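Pectinesterase inhibitor 1 (Arabidopsis thaliana, PDB 1X91) inhibits pectin methylesterases of flowers, siliques and leaves, and thereby restrains the removal of methyl esters from cell-wall pectin. Local coordinates at residues R67-Y79 against A112-D126. The protein carries 1 engineered substitution. Sequence-based numbering, arbitrary orientation. Where two conformers were deposited one is given.
Sequences RSKLAYRSCVDEY and ADTCLDDVKRLRSVD
Cys75 and Cys115 join two antiparallel helices of the inhibitor's four-helix bundle through a disulfide, SG to SG 2.1 Å with a near-perpendicular twist of 91°. The helix axes come within 8.7 Å, a spacing suited to small residues: Ala71 presses its CB to 3.3 Å from Asp118 O, an approach its single methyl group permits. On the buried flank, Val119 CG1 touches both Cys75 SG and Tyr72 CE1, and the Tyr79 ring turns its edge to Cys115 SG while its OH is hydrogen-bonded to Ser133 OG of helix 127-149. With CG beside the backbone N (chi1 -65°), Tyr72 reaches obliquely off its helix and carries OH to the loop, where it accepts a nearly straight bond from Asp126 N (3.0 Å, 163°). Replacing this ring by an alanine would probably leave that amide without its acceptor and open a gap beside Val119 and Val125. The other flank is looser and more open to solvent: Glu78 merely lays its CD against Thr114 CG2 at 3.7 Å, and Arg67 sets its backbone and aliphatic CG against Leu122 CD2. A water bridges Tyr72 OH to the loop, donating to both Ser124 O and Ser68 OG, which also hydrogen-bonds Asp65 OD1.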
ATOM      1  N   ARG A  67      11.678  22.832  -3.015  1.00 20.53           N
ATOM      2  CA  ARG A  67      10.332  22.344  -3.381  1.00 21.63           C
ATOM      3  C   ARG A  67      10.280  20.802  -3.241  1.00 21.84           C
ATOM      4  O   ARG A  67       9.384  20.249  -2.558  1.00 20.68           O
ATOM      5  CB  ARG A  67       9.917  22.776  -4.788  1.00 23.21           C
ATOM      6  CG  ARG A  67       8.409  22.974  -5.026  1.00 29.55           C
ATOM      7  CD  ARG A  67       7.738  24.038  -4.137  1.00 34.16           C
ATOM      8  NE  ARG A  67       7.154  23.412  -2.946  1.00 40.93           N
ATOM      9  CZ  ARG A  67       6.703  24.036  -1.858  1.00 42.81           C
ATOM     10  NH1 ARG A  67       6.793  25.343  -1.737  1.00 45.52           N
ATOM     11  NH2 ARG A  67       6.198  23.328  -0.848  1.00 45.96           N
ATOM     12  N   SER A  68      11.229  20.119  -3.861  1.00 19.07           N
ATOM     13  CA  SER A  68      11.408  18.672  -3.662  1.00 18.29           C
ATOM     14  C   SER A  68      11.533  18.289  -2.199  1.00 18.50           C
ATOM     15  O   SER A  68      10.956  17.297  -1.756  1.00 17.64           O
ATOM     16  CB  SER A  68      12.664  18.222  -4.383  1.00 18.29           C
ATOM     17  OG  SER A  68      12.484  18.340  -5.766  1.00 17.44           O
ATOM     18  N   LYS A  69      12.288  19.061  -1.431  1.00 16.88           N
ATOM     19  CA  LYS A  69      12.528  18.716  -0.031  1.00 18.84           C
ATOM     20  C   LYS A  69      11.221  18.732   0.768  1.00 19.67           C
ATOM     21  O   LYS A  69      10.990  17.836   1.579  1.00 19.98           O
ATOM     22  CB  LYS A  69      13.600  19.629   0.601  1.00 20.53           C
ATOM     23  CG  LYS A  69      14.041  19.154   1.974  1.00 21.60           C
ATOM     24  CD  LYS A  69      15.194  19.975   2.582  1.00 23.90           C
ATOM     25  N   LEU A  70      10.367  19.708   0.520  1.00 19.77           N
ATOM     26  CA  LEU A  70       9.129  19.823   1.278  1.00 20.86           C
ATOM     27  C   LEU A  70       8.239  18.672   0.857  1.00 20.62           C
ATOM     28  O   LEU A  70       7.600  18.021   1.709  1.00 22.03           O
ATOM     29  CB  LEU A  70       8.419  21.149   1.036  1.00 20.76           C
ATOM     30  CG  LEU A  70       7.193  21.346   1.939  1.00 24.36           C
ATOM     31  N   ALA A  71       8.205  18.382  -0.429  1.00 19.00           N
ATOM     32  CA  ALA A  71       7.364  17.290  -0.934  1.00 19.09           C
ATOM     33  C   ALA A  71       7.780  15.942  -0.381  1.00 18.50           C
ATOM     34  O   ALA A  71       6.934  15.155   0.062  1.00 18.08           O
ATOM     35  CB  ALA A  71       7.358  17.237  -2.456  1.00 19.83           C
ATOM     36  N   TYR A  72       9.057  15.633  -0.442  1.00 17.06           N
ATOM     37  CA  TYR A  72       9.556  14.349   0.035  1.00 16.33           C
ATOM     38  C   TYR A  72       9.437  14.236   1.556  1.00 17.36           C
ATOM     39  O   TYR A  72       9.215  13.137   2.064  1.00 15.12           O
ATOM     40  CB  TYR A  72      10.985  14.069  -0.465  1.00 16.38           C
ATOM     41  CG  TYR A  72      11.080  13.916  -1.975  1.00 15.21           C
ATOM     42  CD1 TYR A  72      10.144  13.209  -2.717  1.00 15.52           C
ATOM     43  CD2 TYR A  72      12.124  14.518  -2.689  1.00 16.00           C
ATOM     44  CE1 TYR A  72      10.243  13.091  -4.067  1.00 14.58           C
ATOM     45  CE2 TYR A  72      12.211  14.401  -4.033  1.00 15.88           C
ATOM     46  CZ  TYR A  72      11.294  13.716  -4.750  1.00 15.19           C
ATOM     47  OH  TYR A  72      11.414  13.611  -6.113  1.00 15.55           O
ATOM     48  N   ARG A  73       9.584  15.340   2.272  1.00 17.07           N
ATOM     49  CA  ARG A  73       9.388  15.358   3.719  1.00 18.22           C
ATOM     50  C   ARG A  73       7.929  15.099   4.089  1.00 17.77           C
ATOM     51  O   ARG A  73       7.666  14.379   5.061  1.00 18.81           O
ATOM     52  CB  ARG A  73       9.842  16.674   4.346  1.00 18.86           C
ATOM     53  CG  ARG A  73      11.312  16.741   4.654  1.00 21.99           C
ATOM     54  CD  ARG A  73      11.715  18.091   5.240  1.00 25.54           C
ATOM     55  NE  ARG A  73      13.146  18.151   5.534  1.00 29.88           N
ATOM     56  N   SER A  74       6.999  15.648   3.301  1.00 17.70           N
ATOM     57  CA  SER A  74       5.582  15.347   3.452  1.00 18.59           C
ATOM     58  C   SER A  74       5.360  13.842   3.195  1.00 17.32           C
ATOM     59  O   SER A  74       4.564  13.159   3.922  1.00 16.61           O
ATOM     60  CB  SER A  74       4.761  16.182   2.484  1.00 19.28           C
ATOM     61  OG  SER A  74       3.406  15.751   2.437  1.00 27.23           O
ATOM     62  N   CYS A  75       6.029  13.313   2.185  1.00 15.96           N
ATOM     63  CA  CYS A  75       5.949  11.888   1.878  1.00 16.01           C
ATOM     64  C   CYS A  75       6.466  11.067   3.071  1.00 16.61           C
ATOM     65  O   CYS A  75       5.873  10.052   3.431  1.00 14.87           O
ATOM     66  CB  CYS A  75       6.701  11.529   0.586  1.00 15.56           C
ATOM     67  SG  CYS A  75       5.876  12.026  -0.934  1.00 16.08           S
ATOM     68  N   VAL A  76       7.527  11.521   3.730  1.00 15.98           N
ATOM     69  CA  VAL A  76       8.065  10.773   4.868  1.00 16.35           C
ATOM     70  C   VAL A  76       7.033  10.715   5.998  1.00 15.98           C
ATOM     71  O   VAL A  76       6.827   9.660   6.578  1.00 15.75           O
ATOM     72  CB  VAL A  76       9.393  11.382   5.389  1.00 16.69           C
ATOM     73  CG1 VAL A  76       9.751  10.859   6.781  1.00 18.89           C
ATOM     74  CG2 VAL A  76      10.523  11.114   4.421  1.00 16.73           C
ATOM     75  N   ASP A  77       6.388  11.837   6.265  1.00 16.11           N
ATOM     76  CA  ASP A  77       5.372  11.900   7.307  1.00 16.76           C
ATOM     77  C   ASP A  77       4.233  10.959   6.940  1.00 15.93           C
ATOM     78  O   ASP A  77       3.740  10.236   7.812  1.00 15.58           O
ATOM     79  CB  ASP A  77       4.880  13.316   7.495  1.00 17.42           C
ATOM     80  CG  ASP A  77       5.951  14.253   8.022  1.00 21.80           C
ATOM     81  OD1 ASP A  77       6.983  13.799   8.540  1.00 29.53           O
ATOM     82  OD2 ASP A  77       5.821  15.471   7.946  1.00 27.78           O
ATOM     83  N   GLU A  78       3.802  10.966   5.686  1.00 14.79           N
ATOM     84  CA  GLU A  78       2.689  10.111   5.254  1.00 13.65           C
ATOM     85  C   GLU A  78       3.063   8.643   5.370  1.00 14.06           C
ATOM     86  O   GLU A  78       2.227   7.815   5.766  1.00 13.14           O
ATOM     87  CB  GLU A  78       2.255  10.436   3.827  1.00 13.64           C
ATOM     88  CG  GLU A  78       1.652  11.838   3.692  1.00 15.04           C
ATOM     89  CD  GLU A  78       0.362  12.013   4.474  1.00 19.57           C
ATOM     90  OE1 GLU A  78      -0.390  11.052   4.614  1.00 19.51           O
ATOM     91  OE2 GLU A  78       0.131  13.111   5.023  1.00 24.13           O
ATOM     92  N   TYR A  79       4.301   8.291   5.027  1.00 12.02           N
ATOM     93  CA  TYR A  79       4.741   6.923   5.099  1.00 12.64           C
ATOM     94  C   TYR A  79       4.962   6.426   6.529  1.00 12.94           C
ATOM     95  O   TYR A  79       4.706   5.253   6.805  1.00 12.09           O
ATOM     96  CB  TYR A  79       5.943   6.638   4.175  1.00 12.56           C
ATOM     97  CG  TYR A  79       5.451   6.314   2.764  1.00 13.55           C
ATOM     98  CD1 TYR A  79       5.606   7.224   1.721  1.00 13.33           C
ATOM     99  CD2 TYR A  79       4.623   5.213   2.526  1.00 20.19           C
ATOM    100  CE1 TYR A  79       5.113   6.957   0.449  1.00 13.68           C
ATOM    101  CE2 TYR A  79       4.104   4.959   1.256  1.00 21.29           C
ATOM    102  CZ  TYR A  79       4.396   5.848   0.214  1.00 18.13           C
ATOM    103  OH  TYR A  79       3.905   5.630  -1.062  1.00 19.28           O
ATOM    104  N   ALA A 112      -0.292   6.914   0.772  1.00 10.72           N
ATOM    105  CA  ALA A 112       0.329   6.767  -0.523  1.00 11.36           C
ATOM    106  C   ALA A 112      -0.229   7.771  -1.533  1.00 12.80           C
ATOM    107  O   ALA A 112       0.540   8.367  -2.284  1.00 12.92           O
ATOM    108  CB  ALA A 112       0.223   5.347  -1.034  1.00 11.13           C
ATOM    109  N   ASP A 113      -1.537   7.985  -1.534  1.00 12.86           N
ATOM    110  CA  ASP A 113      -2.211   8.868  -2.497  1.00 14.58           C
ATOM    111  C   ASP A 113      -1.759  10.301  -2.241  1.00 13.63           C
ATOM    112  O   ASP A 113      -1.545  11.080  -3.207  1.00 14.70           O
ATOM    113  CB  ASP A 113      -3.731   8.759  -2.332  1.00 15.52           C
ATOM    114  CG  ASP A 113      -4.507   8.678  -3.662  1.00 21.68           C
ATOM    115  OD1 ASP A 113      -3.921   8.810  -4.761  1.00 20.64           O
ATOM    116  OD2 ASP A 113      -5.753   8.444  -3.652  1.00 25.96           O
ATOM    117  N   THR A 114      -1.597  10.641  -0.982  1.00 14.37           N
ATOM    118  CA  THR A 114      -1.202  11.997  -0.578  1.00 14.24           C
ATOM    119  C   THR A 114       0.237  12.249  -0.998  1.00 15.88           C
ATOM    120  O   THR A 114       0.525  13.302  -1.546  1.00 16.14           O
ATOM    121  CB  THR A 114      -1.326  12.195   0.907  1.00 16.10           C
ATOM    122  OG1 THR A 114      -2.700  12.154   1.317  1.00 17.43           O
ATOM    123  CG2 THR A 114      -0.789  13.598   1.334  1.00 17.60           C
ATOM    124  N   CYS A 115       1.118  11.270  -0.791  1.00 14.28           N
ATOM    125  CA  CYS A 115       2.473  11.361  -1.330  1.00 14.48           C
ATOM    126  C   CYS A 115       2.456  11.631  -2.829  1.00 15.91           C
ATOM    127  O   CYS A 115       3.127  12.559  -3.312  1.00 15.98           O
ATOM    128  CB  CYS A 115       3.296  10.116  -0.989  1.00 12.87           C
ATOM    129  SG  CYS A 115       5.007  10.237  -1.686  1.00 16.55           S
ATOM    130  N   LEU A 116       1.644  10.892  -3.582  1.00 16.32           N
ATOM    131  CA  LEU A 116       1.554  11.100  -5.024  1.00 18.82           C
ATOM    132  C   LEU A 116       1.110  12.530  -5.340  1.00 20.74           C
ATOM    133  O   LEU A 116       1.662  13.195  -6.225  1.00 22.45           O
ATOM    134  CB  LEU A 116       0.566  10.135  -5.624  1.00 18.41           C
ATOM    135  CG  LEU A 116       1.123   8.759  -5.820  1.00 18.22           C
ATOM    136  CD1 LEU A 116      -0.003   7.792  -6.129  1.00 19.93           C
ATOM    137  CD2 LEU A 116       2.207   8.802  -6.926  1.00 18.63           C
ATOM    138  N   ASP A 117       0.124  13.030  -4.604  0.50 21.81           N
ATOM    139  CA  ASP A 117      -0.328  14.420  -4.772  0.50 23.13           C
ATOM    140  C   ASP A 117       0.724  15.477  -4.308  0.50 23.76           C
ATOM    141  O   ASP A 117       0.789  16.583  -4.854  0.50 23.91           O
ATOM    142  CB  ASP A 117      -1.659  14.631  -4.033  0.50 23.29           C
ATOM    143  CG  ASP A 117      -2.839  13.902  -4.701  0.50 24.15           C
ATOM    144  OD1 ASP A 117      -2.729  13.479  -5.872  0.50 24.93           O
ATOM    145  OD2 ASP A 117      -3.928  13.714  -4.111  0.50 27.19           O
ATOM    146  N   ASP A 118       1.555  15.140  -3.326  1.00 24.86           N
ATOM    147  CA  ASP A 118       2.565  16.059  -2.816  1.00 25.21           C
ATOM    148  C   ASP A 118       3.699  16.230  -3.831  1.00 25.68           C
ATOM    149  O   ASP A 118       4.381  17.280  -3.785  1.00 25.61           O
ATOM    150  CB  ASP A 118       3.218  15.539  -1.533  1.00 26.64           C
ATOM    151  CG  ASP A 118       2.343  15.655  -0.280  1.00 27.14           C
ATOM    152  OD1 ASP A 118       1.533  16.584  -0.154  1.00 27.71           O
ATOM    153  OD2 ASP A 118       2.512  14.882   0.690  1.00 31.40           O
ATOM    154  N   VAL A 119       3.925  15.218  -4.686  1.00 24.06           N
ATOM    155  CA  VAL A 119       5.046  15.222  -5.655  1.00 24.64           C
ATOM    156  C   VAL A 119       4.621  15.559  -7.074  1.00 25.47           C
ATOM    157  O   VAL A 119       5.481  15.652  -7.961  1.00 25.09           O
ATOM    158  CB  VAL A 119       5.904  13.903  -5.673  1.00 23.96           C
ATOM    159  CG1 VAL A 119       6.467  13.571  -4.297  1.00 23.43           C
ATOM    160  CG2 VAL A 119       5.133  12.731  -6.216  1.00 23.07           C
ATOM    161  N   LYS A 120       3.322  15.774  -7.268  1.00 27.12           N
ATOM    162  CA  LYS A 120       2.737  15.961  -8.598  1.00 27.66           C
ATOM    163  C   LYS A 120       3.153  17.224  -9.290  1.00 27.25           C
ATOM    164  O   LYS A 120       3.193  17.254 -10.509  1.00 28.44           O
ATOM    165  CB  LYS A 120       1.205  15.973  -8.519  1.00 28.42           C
ATOM    166  CG  LYS A 120       0.615  17.291  -7.980  1.00 29.62           C
ATOM    167  N   ARG A 121       3.391  18.277  -8.514  1.00 26.58           N
ATOM    168  CA  ARG A 121       3.701  19.588  -9.042  1.00 27.05           C
ATOM    169  C   ARG A 121       5.181  19.733  -9.252  1.00 25.31           C
ATOM    170  O   ARG A 121       5.632  20.817  -9.672  1.00 28.17           O
ATOM    171  CG  ARG A 121       1.612  20.892  -8.108  1.00 38.37           C
ATOM    172  N   LEU A 122       5.949  18.672  -8.948  1.00 22.36           N
ATOM    173  CA  LEU A 122       7.377  18.709  -9.204  1.00 19.96           C
ATOM    174  C   LEU A 122       7.695  18.564 -10.705  1.00 18.06           C
ATOM    175  O   LEU A 122       7.184  17.726 -11.420  1.00 18.40           O
ATOM    176  CB  LEU A 122       8.121  17.658  -8.369  1.00 18.66           C
ATOM    177  CG  LEU A 122       7.972  17.748  -6.839  1.00 19.04           C
ATOM    178  CD1 LEU A 122       8.688  16.593  -6.180  1.00 18.45           C
ATOM    179  CD2 LEU A 122       8.471  19.029  -6.262  1.00 21.79           C
ATOM    180  N   ARG A 123       8.599  19.407 -11.175  1.00 17.63           N
ATOM    181  CA  ARG A 123       9.042  19.325 -12.548  1.00 15.95           C
ATOM    182  C   ARG A 123       9.730  17.998 -12.911  1.00 15.44           C
ATOM    183  O   ARG A 123       9.546  17.461 -14.004  1.00 15.97           O
ATOM    184  CB  ARG A 123       9.981  20.476 -12.833  1.00 16.49           C
ATOM    185  CG  ARG A 123      10.317  20.657 -14.298  1.00 16.72           C
ATOM    186  CD  ARG A 123       9.102  20.810 -15.203  1.00 17.66           C
ATOM    187  NE  ARG A 123       9.499  21.207 -16.567  1.00 18.95           N
ATOM    188  CZ  ARG A 123       8.674  21.354 -17.591  1.00 19.50           C
ATOM    189  NH1 ARG A 123       7.361  21.200 -17.480  1.00 19.16           N
ATOM    190  NH2 ARG A 123       9.175  21.682 -18.761  1.00 19.56           N
ATOM    191  N   SER A 124      10.556  17.520 -11.991  1.00 15.09           N
ATOM    192  CA  SER A 124      11.287  16.267 -12.123  1.00 15.96           C
ATOM    193  C   SER A 124      11.189  15.580 -10.783  1.00 16.68           C
ATOM    194  O   SER A 124      11.348  16.183  -9.742  1.00 15.42           O
ATOM    195  CB  SER A 124      12.756  16.472 -12.545  1.00 18.19           C
ATOM    196  OG  SER A 124      13.245  15.328 -13.261  1.00 20.01           O
ATOM    197  N   VAL A 125      10.874  14.296 -10.830  1.00 17.74           N
ATOM    198  CA  VAL A 125      10.561  13.554  -9.634  1.00 17.00           C
ATOM    199  C   VAL A 125      11.305  12.228  -9.618  1.00 16.46           C
ATOM    200  O   VAL A 125      11.721  11.719 -10.670  1.00 16.66           O
ATOM    201  CB  VAL A 125       9.052  13.296  -9.548  1.00 17.77           C
ATOM    202  CG1 VAL A 125       8.602  12.404 -10.691  1.00 19.24           C
ATOM    203  CG2 VAL A 125       8.705  12.735  -8.179  1.00 19.02           C
ATOM    204  N   ASP A 126      11.553  11.727  -8.409  1.00 16.45           N
ATOM    205  CA  ASP A 126      12.132  10.396  -8.270  1.00 16.70           C
ATOM    206  C   ASP A 126      11.127   9.306  -8.665  1.00 16.83           C
ATOM    207  O   ASP A 126      10.075   9.162  -8.050  1.00 15.91           O
ATOM    208  CB  ASP A 126      12.593  10.147  -6.855  1.00 17.16           C
ATOM    209  CG  ASP A 126      13.265   8.832  -6.730  1.00 18.36           C
ATOM    210  OD1 ASP A 126      14.482   8.721  -7.034  1.00 20.70           O
ATOM    211  OD2 ASP A 126      12.648   7.815  -6.376  1.00 19.02           O
TER
HETATM  212  O   HOH W   1      12.322  15.980  -7.105  1.00 16.54           O